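Local coordinates for protein oligogalacturonate lyase (PDB 3C5M) that probably cleaves oligogalacturonides by beta-elimination, as a manganese-binding lyase built on a seven-bladed beta-propeller, at residues Q74-K79 with F95-N100; G85-T90 with W130-D135; E101-K106 with E114-T119; C136-G141 with K172-T177. One frame throughout, in Å; residues are numbered along the deposited sequence.

Contact 1: residues Q74-K79 with F95-N100; sequences QLTEGK and FFYVKN
Leu-75 and Thr-76 pack against Phe-95 and Tyr-97 where the loop that follows strand 71-74 of one beta-propeller blade meets strand 94-99 of the next. The close part is apolar and buried. Leu-75 CD2 approaches the Phe-95 ring obliquely, 3.7 Å from CE1. Thr-76 CG2 lies in the plane of the same ring, at its edge beside CZ, and also meets Tyr-97 tip to tip, 3.5 Å from CE1. One methyl thus serves both aromatic rings. This CG2 stands anti to the carbonyl carbon, beside the backbone N, while OG1 (chi1 67°) takes the position between N and the carbonyl carbon and bonds to Asp-81 and to the backbone N of Tyr-62. Both rings also meet Tyr-62 of strand 61-66, in the same sheet as strand 71-74.

Toward solvent the contact thins out and becomes polar. Lys-99 runs out from the strand with CG anti to its backbone N, then bends near its end, and CE comes within 3.7 Å of Lys-79 O. Its ammonium forms a salt bridge with Asp-81, while its bond to Glu-77 O, at 3.4 Å, is weak. Lys-79 and Asn-100 are exposed and close the edge loosely, with Asn-100 ND2 3.8 Å from Lys-79 O. The loop is braced from its own side by Gln-74 NE2, which donates to Thr-76 O from above the carbonyl plane. Tyr-97 OH, bonded also to Glu-114 OE1, accepts from Lys-99 NZ at 2.7 Å, the nitrogen lying in the plane of the tyrosine ring.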
# COMPACT_ATOMS: atom_id res chain seq x y z
N GLN A 74 -13.85 -17.41 -3.35
CA GLN A 74 -13.81 -16.35 -4.33
C GLN A 74 -14.76 -15.24 -3.90
O GLN A 74 -15.95 -15.46 -3.72
CB GLN A 74 -14.21 -16.88 -5.71
CG GLN A 74 -13.59 -16.13 -6.88
CD GLN A 74 -14.11 -16.61 -8.23
OE1 GLN A 74 -14.27 -17.82 -8.47
NE2 GLN A 74 -14.38 -15.66 -9.13
N LEU A 75 -14.20 -14.04 -3.71
CA LEU A 75 -14.96 -12.87 -3.27
C LEU A 75 -15.62 -12.14 -4.42
O LEU A 75 -16.79 -11.76 -4.33
CB LEU A 75 -14.03 -11.91 -2.53
CG LEU A 75 -13.96 -12.02 -1.01
CD1 LEU A 75 -14.19 -13.45 -0.56
CD2 LEU A 75 -12.63 -11.50 -0.53
N THR A 76 -14.87 -11.94 -5.50
CA THR A 76 -15.38 -11.22 -6.66
C THR A 76 -15.16 -12.01 -7.95
O THR A 76 -14.25 -12.82 -8.03
CB THR A 76 -14.68 -9.87 -6.80
OG1 THR A 76 -13.30 -10.09 -7.12
CG2 THR A 76 -14.78 -9.10 -5.51
N GLU A 77 -15.99 -11.74 -8.96
CA GLU A 77 -15.89 -12.42 -10.25
C GLU A 77 -15.92 -11.43 -11.41
O GLU A 77 -16.20 -10.25 -11.22
CB GLU A 77 -17.04 -13.42 -10.39
CG GLU A 77 -18.43 -12.78 -10.39
CD GLU A 77 -19.55 -13.81 -10.26
OE1 GLU A 77 -19.66 -14.69 -11.13
OE2 GLU A 77 -20.33 -13.73 -9.28
N GLY A 78 -15.63 -11.93 -12.61
CA GLY A 78 -15.63 -11.09 -13.79
C GLY A 78 -14.34 -10.30 -13.90
O GLY A 78 -13.44 -10.47 -13.08
N LYS A 79 -14.22 -9.45 -14.92
CA LYS A 79 -13.01 -8.66 -15.07
C LYS A 79 -13.19 -7.23 -14.60
O LYS A 79 -14.30 -6.78 -14.32
CB LYS A 79 -12.56 -8.65 -16.52
CG LYS A 79 -13.65 -8.27 -17.50
CD LYS A 79 -13.05 -7.63 -18.76
CE LYS A 79 -12.36 -6.30 -18.40
NZ LYS A 79 -11.69 -5.64 -19.55
N PHE A 95 -15.15 -6.08 2.78
CA PHE A 95 -13.92 -5.49 2.23
C PHE A 95 -14.37 -4.58 1.09
O PHE A 95 -15.48 -4.72 0.60
CB PHE A 95 -12.92 -6.58 1.75
CG PHE A 95 -13.06 -6.98 0.31
CD1 PHE A 95 -14.05 -7.88 -0.10
CD2 PHE A 95 -12.19 -6.47 -0.66
CE1 PHE A 95 -14.17 -8.26 -1.43
CE2 PHE A 95 -12.30 -6.84 -2.00
CZ PHE A 95 -13.30 -7.74 -2.39
N PHE A 96 -13.52 -3.63 0.72
CA PHE A 96 -13.85 -2.69 -0.34
C PHE A 96 -12.85 -2.77 -1.48
O PHE A 96 -11.66 -3.05 -1.26
CB PHE A 96 -13.82 -1.24 0.17
CG PHE A 96 -14.84 -0.94 1.23
CD1 PHE A 96 -14.73 -1.49 2.51
CD2 PHE A 96 -15.89 -0.07 0.96
CE1 PHE A 96 -15.66 -1.18 3.50
CE2 PHE A 96 -16.83 0.25 1.95
CZ PHE A 96 -16.71 -0.30 3.23
N TYR A 97 -13.32 -2.52 -2.70
CA TYR A 97 -12.44 -2.52 -3.85
C TYR A 97 -13.09 -1.74 -4.98
O TYR A 97 -14.29 -1.49 -4.95
CB TYR A 97 -12.15 -3.94 -4.32
CG TYR A 97 -13.24 -4.56 -5.14
CD1 TYR A 97 -14.42 -5.02 -4.54
CD2 TYR A 97 -13.10 -4.71 -6.53
CE1 TYR A 97 -15.43 -5.62 -5.30
CE2 TYR A 97 -14.10 -5.31 -7.30
CZ TYR A 97 -15.26 -5.76 -6.68
OH TYR A 97 -16.26 -6.34 -7.43
N VAL A 98 -12.30 -1.36 -5.98
CA VAL A 98 -12.80 -0.61 -7.11
C VAL A 98 -12.85 -1.48 -8.36
O VAL A 98 -11.88 -2.17 -8.70
CB VAL A 98 -11.93 0.61 -7.41
CG1 VAL A 98 -12.43 1.33 -8.65
CG2 VAL A 98 -11.93 1.54 -6.21
N LYS A 99 -13.98 -1.45 -9.06
CA LYS A 99 -14.14 -2.24 -10.26
C LYS A 99 -14.34 -1.33 -11.46
O LYS A 99 -15.09 -0.36 -11.39
CB LYS A 99 -15.34 -3.20 -10.12
CG LYS A 99 -15.37 -4.28 -11.20
CD LYS A 99 -16.66 -5.09 -11.19
CE LYS A 99 -16.40 -6.58 -11.24
NZ LYS A 99 -15.72 -7.06 -10.00
N ASN A 100 -13.68 -1.67 -12.56
CA ASN A 100 -13.77 -0.92 -13.82
C ASN A 100 -13.40 0.52 -13.67
O ASN A 100 -13.78 1.35 -14.49
CB ASN A 100 -15.18 -1.04 -14.38
CG ASN A 100 -15.55 -2.48 -14.65
OD1 ASN A 100 -16.61 -2.95 -14.23
ND2 ASN A 100 -14.68 -3.19 -15.36

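Contact 2: residues G85-T90 with W130-D135; sequences GGFIST and WVANSD
Between two successive blades of the propeller, residues 87-90 and 130-135 run in nearly the same direction, 12° apart, and meet through Phe-87 on Ala-132 and Thr-90 on Ser-134. Even their nearest CA atoms, those of Thr-90 and Asp-135, are 6.7 Å apart, so the two are joined by side chains and not as sheet neighbours. Phe-87 does the reaching: with CG set between the backbone N and the carbonyl carbon (chi1 70°), its ring extends across to the second segment. Ala-132 CB approaches the ring of Phe-87 obliquely, 3.5 Å from both CZ and CE1, and Phe-87 CE2 lies 3.9 Å from Trp-130 O. The ring also meets Phe-96 at nearly parallel planes and touches Leu-139, so that it belongs to the packing of both blades.

At the exposed end, Thr-90 OG1 donates to Ser-134 O over 2.6 Å, tilted 32° from the carbonyl plane. Thr-90 CG2 sits beside Ser-134 O at 3.6 Å. The acceptor belongs to a turn that is itself pinned: Ser-134 OG bonds to Pro-197 O, and Asn-133 OD1 takes the backbone N-H groups of Thr-137 and Lys-138. The contact therefore pairs a buried phenyl ring packed on an alanine methyl with one directional bond at the surface, and that bond uses a backbone carbonyl as acceptor, so it needs no charged group on either side.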
# COMPACT_ATOMS: atom_id res chain seq x y z
N GLY A 85 -5.74 -2.05 -4.47
CA GLY A 85 -6.32 -1.15 -3.49
C GLY A 85 -7.26 -1.79 -2.48
O GLY A 85 -7.54 -1.19 -1.46
N GLY A 86 -7.73 -2.99 -2.76
CA GLY A 86 -8.66 -3.65 -1.85
C GLY A 86 -8.24 -3.71 -0.41
O GLY A 86 -7.04 -3.75 -0.10
N PHE A 87 -9.22 -3.72 0.50
CA PHE A 87 -8.92 -3.81 1.93
C PHE A 87 -10.12 -4.28 2.74
O PHE A 87 -11.27 -4.14 2.33
CB PHE A 87 -8.43 -2.45 2.46
CG PHE A 87 -9.49 -1.40 2.52
CD1 PHE A 87 -10.28 -1.23 3.65
CD2 PHE A 87 -9.73 -0.59 1.42
CE1 PHE A 87 -11.29 -0.26 3.69
CE2 PHE A 87 -10.74 0.39 1.46
CZ PHE A 87 -11.52 0.54 2.59
N ILE A 88 -9.82 -4.85 3.91
CA ILE A 88 -10.86 -5.36 4.81
C ILE A 88 -11.33 -4.26 5.76
O ILE A 88 -10.55 -3.42 6.19
CB ILE A 88 -10.33 -6.59 5.60
CG1 ILE A 88 -10.03 -7.73 4.61
CG2 ILE A 88 -11.33 -7.03 6.63
CD1 ILE A 88 -9.46 -8.99 5.24
N SER A 89 -12.63 -4.26 6.07
CA SER A 89 -13.23 -3.27 6.96
C SER A 89 -12.72 -3.45 8.39
O SER A 89 -12.13 -4.48 8.70
CB SER A 89 -14.76 -3.43 6.96
OG SER A 89 -15.16 -4.66 7.56
N THR A 90 -12.94 -2.46 9.24
CA THR A 90 -12.49 -2.53 10.62
C THR A 90 -13.26 -3.60 11.38
O THR A 90 -12.69 -4.32 12.19
CB THR A 90 -12.69 -1.18 11.33
OG1 THR A 90 -12.02 -0.16 10.58
CG2 THR A 90 -12.13 -1.22 12.74
N TRP A 130 -8.36 4.37 -2.70
CA TRP A 130 -9.25 4.82 -1.63
C TRP A 130 -8.75 4.30 -0.28
O TRP A 130 -8.41 3.13 -0.15
CB TRP A 130 -10.66 4.28 -1.84
CG TRP A 130 -11.39 4.89 -2.95
CD1 TRP A 130 -11.46 4.44 -4.23
CD2 TRP A 130 -12.19 6.07 -2.89
NE1 TRP A 130 -12.26 5.26 -4.98
CE2 TRP A 130 -12.72 6.28 -4.18
CE3 TRP A 130 -12.50 6.98 -1.87
CZ2 TRP A 130 -13.57 7.35 -4.48
CZ3 TRP A 130 -13.34 8.05 -2.16
CH2 TRP A 130 -13.86 8.23 -3.46
N VAL A 131 -8.73 5.18 0.72
CA VAL A 131 -8.29 4.83 2.06
C VAL A 131 -9.38 5.16 3.07
O VAL A 131 -9.76 6.32 3.23
CB VAL A 131 -6.98 5.58 2.44
CG1 VAL A 131 -6.60 5.29 3.89
CG2 VAL A 131 -5.86 5.15 1.52
N ALA A 132 -9.90 4.14 3.75
CA ALA A 132 -10.95 4.31 4.75
C ALA A 132 -10.44 4.94 6.05
O ALA A 132 -9.25 4.97 6.31
CB ALA A 132 -11.58 2.98 5.06
N ASN A 133 -11.37 5.45 6.85
CA ASN A 133 -11.01 6.05 8.13
C ASN A 133 -11.09 4.92 9.14
O ASN A 133 -11.72 3.89 8.87
CB ASN A 133 -11.99 7.16 8.50
CG ASN A 133 -13.37 6.65 8.78
OD1 ASN A 133 -13.93 5.87 8.01
ND2 ASN A 133 -13.93 7.08 9.89
N SER A 134 -10.48 5.10 10.31
CA SER A 134 -10.50 4.02 11.30
C SER A 134 -11.86 3.43 11.61
O SER A 134 -11.97 2.21 11.76
CB SER A 134 -9.81 4.48 12.57
OG SER A 134 -8.42 4.24 12.46
N ASP A 135 -12.89 4.27 11.71
CA ASP A 135 -14.23 3.78 12.00
C ASP A 135 -14.84 3.11 10.77
O ASP A 135 -15.85 2.42 10.87
CB ASP A 135 -15.14 4.91 12.46
CG ASP A 135 -14.81 5.40 13.85
OD1 ASP A 135 -14.43 4.56 14.70
OD2 ASP A 135 -14.94 6.62 14.11

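Contact 3: residues E101-K106 with E114-T119; sequences ELNLMK and EQVIYT
Tyr-118 O is gripped by two groups of the facing strand: Leu-104 N donates to it at 2.8 Å in a nearly straight bond (169°), and Asn-103 CA adds a C-H contact. The two strands are the outer hairpin of a propeller blade. Its antiparallel register slips by one residue at Ile-117, a beta bulge, where Ile-117 N bonds to Leu-104 O at 2.9 Å. Lys-106 and Gln-115 exchange both backbone bonds beyond it.

Leu-104 and Ile-117 pack on the side facing the next blade, their CD1 atoms 3.3 Å apart, and both also touch Leu-139 there. Tyr-118 turns to the same neighbour, its OH bonded to Glu-143. On the other face selenomethionine Met-105 folds back through two bends, bringing SE to 3.8 Å from Val-116 CB and CE to 3.4 Å from Glu-114 OE1. Asn-103 and Thr-119 lie alongside one another, and Thr-119 OG1 donates to Asn-103 OD1 in its carbonyl plane, on a lone pair, at 2.9 Å.

Glu-114 OE2 forms a salt bridge to Lys-3 and probably keeps its negative charge, so charge would bind this residue to Lys-3 while apolar side chains hold the hairpin against strand 138-145.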
# COMPACT_ATOMS: atom_id res chain seq x y z
N GLU A 101 -12.64 0.80 -12.61
CA GLU A 101 -12.18 2.16 -12.30
C GLU A 101 -13.36 3.13 -12.27
O GLU A 101 -13.18 4.31 -12.48
CB GLU A 101 -11.17 2.62 -13.36
CG GLU A 101 -9.94 1.75 -13.47
CD GLU A 101 -9.00 2.20 -14.58
OE1 GLU A 101 -9.47 2.36 -15.74
OE2 GLU A 101 -7.79 2.40 -14.31
N LEU A 102 -14.56 2.63 -12.02
CA LEU A 102 -15.71 3.50 -11.98
C LEU A 102 -16.51 3.41 -10.69
O LEU A 102 -16.95 4.42 -10.15
CB LEU A 102 -16.63 3.22 -13.16
CG LEU A 102 -16.09 3.64 -14.52
CD1 LEU A 102 -17.09 3.26 -15.58
CD2 LEU A 102 -15.84 5.13 -14.54
N ASN A 103 -16.69 2.18 -10.21
CA ASN A 103 -17.49 1.90 -9.04
C ASN A 103 -16.77 1.41 -7.81
O ASN A 103 -16.11 0.38 -7.85
CB ASN A 103 -18.54 0.87 -9.41
CG ASN A 103 -19.18 1.13 -10.77
OD1 ASN A 103 -19.87 2.14 -10.97
ND2 ASN A 103 -18.93 0.23 -11.72
N LEU A 104 -16.92 2.14 -6.70
CA LEU A 104 -16.32 1.76 -5.43
C LEU A 104 -17.28 0.72 -4.89
O LEU A 104 -18.45 1.02 -4.70
CB LEU A 104 -16.32 2.95 -4.47
CG LEU A 104 -15.16 3.02 -3.49
CD1 LEU A 104 -15.46 4.12 -2.47
CD2 LEU A 104 -14.94 1.70 -2.78
N MSE A 105 -16.79 -0.49 -4.62
CA MSE A 105 -17.65 -1.57 -4.13
C MSE A 105 -17.43 -1.95 -2.68
O MSE A 105 -16.33 -1.84 -2.16
CB MSE A 105 -17.43 -2.83 -4.95
CG MSE A 105 -17.43 -2.61 -6.42
SE MSE A 105 -19.15 -1.97 -7.03
CE MSE A 105 -20.24 -3.51 -6.42
N LYS A 106 -18.49 -2.42 -2.05
CA LYS A 106 -18.43 -2.87 -0.68
C LYS A 106 -18.99 -4.29 -0.74
O LYS A 106 -20.11 -4.50 -1.21
CB LYS A 106 -19.32 -2.02 0.23
CG LYS A 106 -19.15 -2.38 1.69
CD LYS A 106 -20.27 -1.85 2.51
CE LYS A 106 -20.10 -2.21 3.97
NZ LYS A 106 -21.34 -1.87 4.72
N GLU A 114 -22.71 -7.65 -2.98
CA GLU A 114 -21.96 -6.43 -3.32
C GLU A 114 -22.86 -5.18 -3.36
O GLU A 114 -24.03 -5.24 -3.72
CB GLU A 114 -21.23 -6.61 -4.68
CG GLU A 114 -19.93 -7.46 -4.58
CD GLU A 114 -19.09 -7.53 -5.87
OE1 GLU A 114 -18.56 -6.48 -6.34
OE2 GLU A 114 -18.95 -8.65 -6.42
N GLN A 115 -22.29 -4.04 -2.96
CA GLN A 115 -23.01 -2.76 -2.97
C GLN A 115 -22.13 -1.67 -3.57
O GLN A 115 -21.01 -1.44 -3.11
CB GLN A 115 -23.35 -2.32 -1.55
CG GLN A 115 -24.19 -3.28 -0.77
CD GLN A 115 -24.44 -2.80 0.67
OE1 GLN A 115 -24.93 -3.56 1.52
NE2 GLN A 115 -24.11 -1.53 0.95
N VAL A 116 -22.61 -0.99 -4.60
CA VAL A 116 -21.80 0.07 -5.17
C VAL A 116 -22.05 1.32 -4.31
O VAL A 116 -23.14 1.86 -4.27
CB VAL A 116 -22.16 0.30 -6.65
CG1 VAL A 116 -23.62 -0.03 -6.88
CG2 VAL A 116 -21.83 1.73 -7.05
N ILE A 117 -21.02 1.74 -3.58
CA ILE A 117 -21.15 2.87 -2.69
C ILE A 117 -20.85 4.22 -3.34
O ILE A 117 -21.18 5.26 -2.78
CB ILE A 117 -20.24 2.69 -1.47
CG1 ILE A 117 -18.81 2.57 -1.96
CG2 ILE A 117 -20.63 1.44 -0.70
CD1 ILE A 117 -17.79 2.49 -0.84
N TYR A 118 -20.21 4.21 -4.51
CA TYR A 118 -19.92 5.47 -5.20
C TYR A 118 -19.49 5.24 -6.63
O TYR A 118 -18.75 4.30 -6.91
CB TYR A 118 -18.84 6.25 -4.46
CG TYR A 118 -18.26 7.41 -5.25
CD1 TYR A 118 -16.93 7.41 -5.66
CD2 TYR A 118 -19.06 8.51 -5.60
CE1 TYR A 118 -16.40 8.47 -6.41
CE2 TYR A 118 -18.54 9.57 -6.34
CZ TYR A 118 -17.20 9.55 -6.74
OH TYR A 118 -16.67 10.59 -7.47
N THR A 119 -19.94 6.09 -7.55
CA THR A 119 -19.57 5.93 -8.95
C THR A 119 -19.03 7.25 -9.51
O THR A 119 -19.79 8.18 -9.74
CB THR A 119 -20.77 5.48 -9.81
OG1 THR A 119 -21.24 4.20 -9.38
CG2 THR A 119 -20.37 5.40 -11.28

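Contact 4: residues C136-G141 with K172-T177; sequences CTKLVG and KVDIET
The carboxylate of Asp-174 is the flat side-chain group of this contact, with OD2 4.2 Å from Lys-138 CG and OD1 turned to the following turn. Its CG is anti to the backbone N (chi1 -173°). Asp-174 OD1 accepts from Thr-177 N at 2.7 Å; the donor arrives on the anti side, 16° out of the carboxylate plane, closing an Asx motif. Water 1 also donates to OD1 and makes a weak bond to Thr-137 O, linking the segments by a second route.

Before this turn strands 138-145 and 168-174 pair antiparallel. Leu-139 and Val-173 exchange both backbone bonds: Leu-139 N reaches Val-173 O at 2.8 Å (168°), and Val-173 N returns to Leu-139 O. Where the strand ends, Ile-175 N donates to Thr-137 O at 3.0 Å, carrying the pairing into the turn.

The Ile-175 and Leu-139 side chains cross obliquely, CD1 of Ile-175 lying 3.4 Å from both CG and CD1 of Leu-139. These two side chains also touch Ile-117 of the preceding blade. On the other face Lys-138 and Lys-172 pack through their aliphatic parts, CD to CD 4.1 Å. Lys-138 NZ and Lys-172 NZ stay 5.8 Å apart. Salt bridges to Glu-223 for Lys-138 and to Glu-181 for Lys-172 would offset the repulsion of like charges.

One face turned to the blade before and the other to strand 190-196 of the blade after, with two middle strands paired between, is the arrangement of a four-stranded antiparallel blade in a seven-bladed beta-propeller.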
# COMPACT_ATOMS: atom_id res chain seq x y z
N CYS A 136 -14.23 3.34 9.62
CA CYS A 136 -14.70 2.73 8.38
C CYS A 136 -16.10 3.21 8.00
O CYS A 136 -16.96 2.41 7.64
CB CYS A 136 -14.68 1.21 8.53
SG CYS A 136 -14.17 0.38 7.05
N THR A 137 -16.32 4.52 8.08
CA THR A 137 -17.61 5.12 7.77
C THR A 137 -17.46 6.11 6.63
O THR A 137 -18.44 6.52 6.01
CB THR A 137 -18.17 5.87 8.98
OG1 THR A 137 -17.33 6.99 9.28
CG2 THR A 137 -18.22 4.96 10.20
N LYS A 138 -16.22 6.50 6.38
CA LYS A 138 -15.90 7.45 5.33
C LYS A 138 -14.68 6.98 4.55
O LYS A 138 -13.78 6.32 5.09
CB LYS A 138 -15.61 8.83 5.95
CG LYS A 138 -16.83 9.54 6.50
CD LYS A 138 -16.47 10.80 7.28
CE LYS A 138 -15.83 10.45 8.62
NZ LYS A 138 -15.52 11.68 9.43
N LEU A 139 -14.64 7.32 3.27
CA LEU A 139 -13.53 6.97 2.40
C LEU A 139 -12.94 8.22 1.78
O LEU A 139 -13.68 9.10 1.38
CB LEU A 139 -14.00 6.03 1.30
CG LEU A 139 -14.25 4.60 1.76
CD1 LEU A 139 -14.84 3.78 0.64
CD2 LEU A 139 -12.95 4.01 2.23
N VAL A 140 -11.63 8.31 1.70
CA VAL A 140 -11.00 9.48 1.10
C VAL A 140 -10.26 9.05 -0.17
O VAL A 140 -9.78 7.92 -0.27
CB VAL A 140 -10.02 10.12 2.10
CG1 VAL A 140 -8.96 9.11 2.49
CG2 VAL A 140 -9.39 11.34 1.51
N GLY A 141 -10.16 9.94 -1.15
CA GLY A 141 -9.47 9.61 -2.39
C GLY A 141 -9.27 10.84 -3.27
O GLY A 141 -9.70 11.92 -2.89
N LYS A 172 -14.02 13.16 -0.33
CA LYS A 172 -14.35 12.31 0.79
C LYS A 172 -15.77 11.81 0.54
O LYS A 172 -16.66 12.59 0.24
CB LYS A 172 -14.29 13.12 2.08
CG LYS A 172 -14.83 12.40 3.30
CD LYS A 172 -14.69 13.27 4.55
CE LYS A 172 -15.55 14.53 4.47
NZ LYS A 172 -17.01 14.23 4.40
N VAL A 173 -15.96 10.50 0.66
CA VAL A 173 -17.26 9.90 0.43
C VAL A 173 -17.77 9.24 1.71
O VAL A 173 -16.99 8.70 2.50
CB VAL A 173 -17.16 8.83 -0.69
CG1 VAL A 173 -18.51 8.17 -0.92
CG2 VAL A 173 -16.67 9.49 -1.97
N ASP A 174 -19.08 9.30 1.90
CA ASP A 174 -19.71 8.72 3.07
C ASP A 174 -20.26 7.33 2.70
O ASP A 174 -21.10 7.21 1.81
CB ASP A 174 -20.82 9.66 3.56
CG ASP A 174 -21.42 9.22 4.89
OD1 ASP A 174 -22.33 8.35 4.89
OD2 ASP A 174 -20.97 9.74 5.94
N ILE A 175 -19.76 6.30 3.38
CA ILE A 175 -20.20 4.93 3.11
C ILE A 175 -21.71 4.82 3.21
O ILE A 175 -22.35 4.21 2.35
CB ILE A 175 -19.59 3.92 4.09
CG1 ILE A 175 -18.07 4.06 4.13
CG2 ILE A 175 -19.98 2.51 3.69
CD1 ILE A 175 -17.41 3.77 2.82
N GLU A 176 -22.29 5.39 4.26
CA GLU A 176 -23.73 5.34 4.47
C GLU A 176 -24.57 6.10 3.45
O GLU A 176 -25.45 5.54 2.82
CB GLU A 176 -24.08 5.84 5.87
CG GLU A 176 -23.80 4.84 6.97
CD GLU A 176 -24.70 3.62 6.89
OE1 GLU A 176 -24.59 2.85 5.91
OE2 GLU A 176 -25.53 3.44 7.81
N THR A 177 -24.29 7.40 3.31
CA THR A 177 -25.04 8.24 2.38
C THR A 177 -24.61 8.10 0.92
O THR A 177 -25.44 8.07 0.02
CB THR A 177 -24.92 9.74 2.76
OG1 THR A 177 -23.65 10.24 2.31
CG2 THR A 177 -25.02 9.91 4.26
O HOH W 1 -21.46 6.90 7.53

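In the fold
The contacts follow one sector of the propeller, from the blade holding strand 71-74 through the sheet that begins with strand 87-88 to the sheet that begins with strand 124-132. Contact 1 joins the first pair of blades and contact 2 the second; contact 3 pairs strands within the middle sheet and contact 4 within the last. Along the chain contacts 1 and 2 cross, contact 3 is nested inside the loop that contact 2 closes, and contact 4 comes last. Centres of contacts 1 and 3 are about 9 Å apart, those of 1 and 4 about 18 Å. Leu-104, Trp-130 and Leu-139 meet between the last two sheets, where contacts 2, 3 and 4 adjoin; contact 1 reaches this interface through Phe-96.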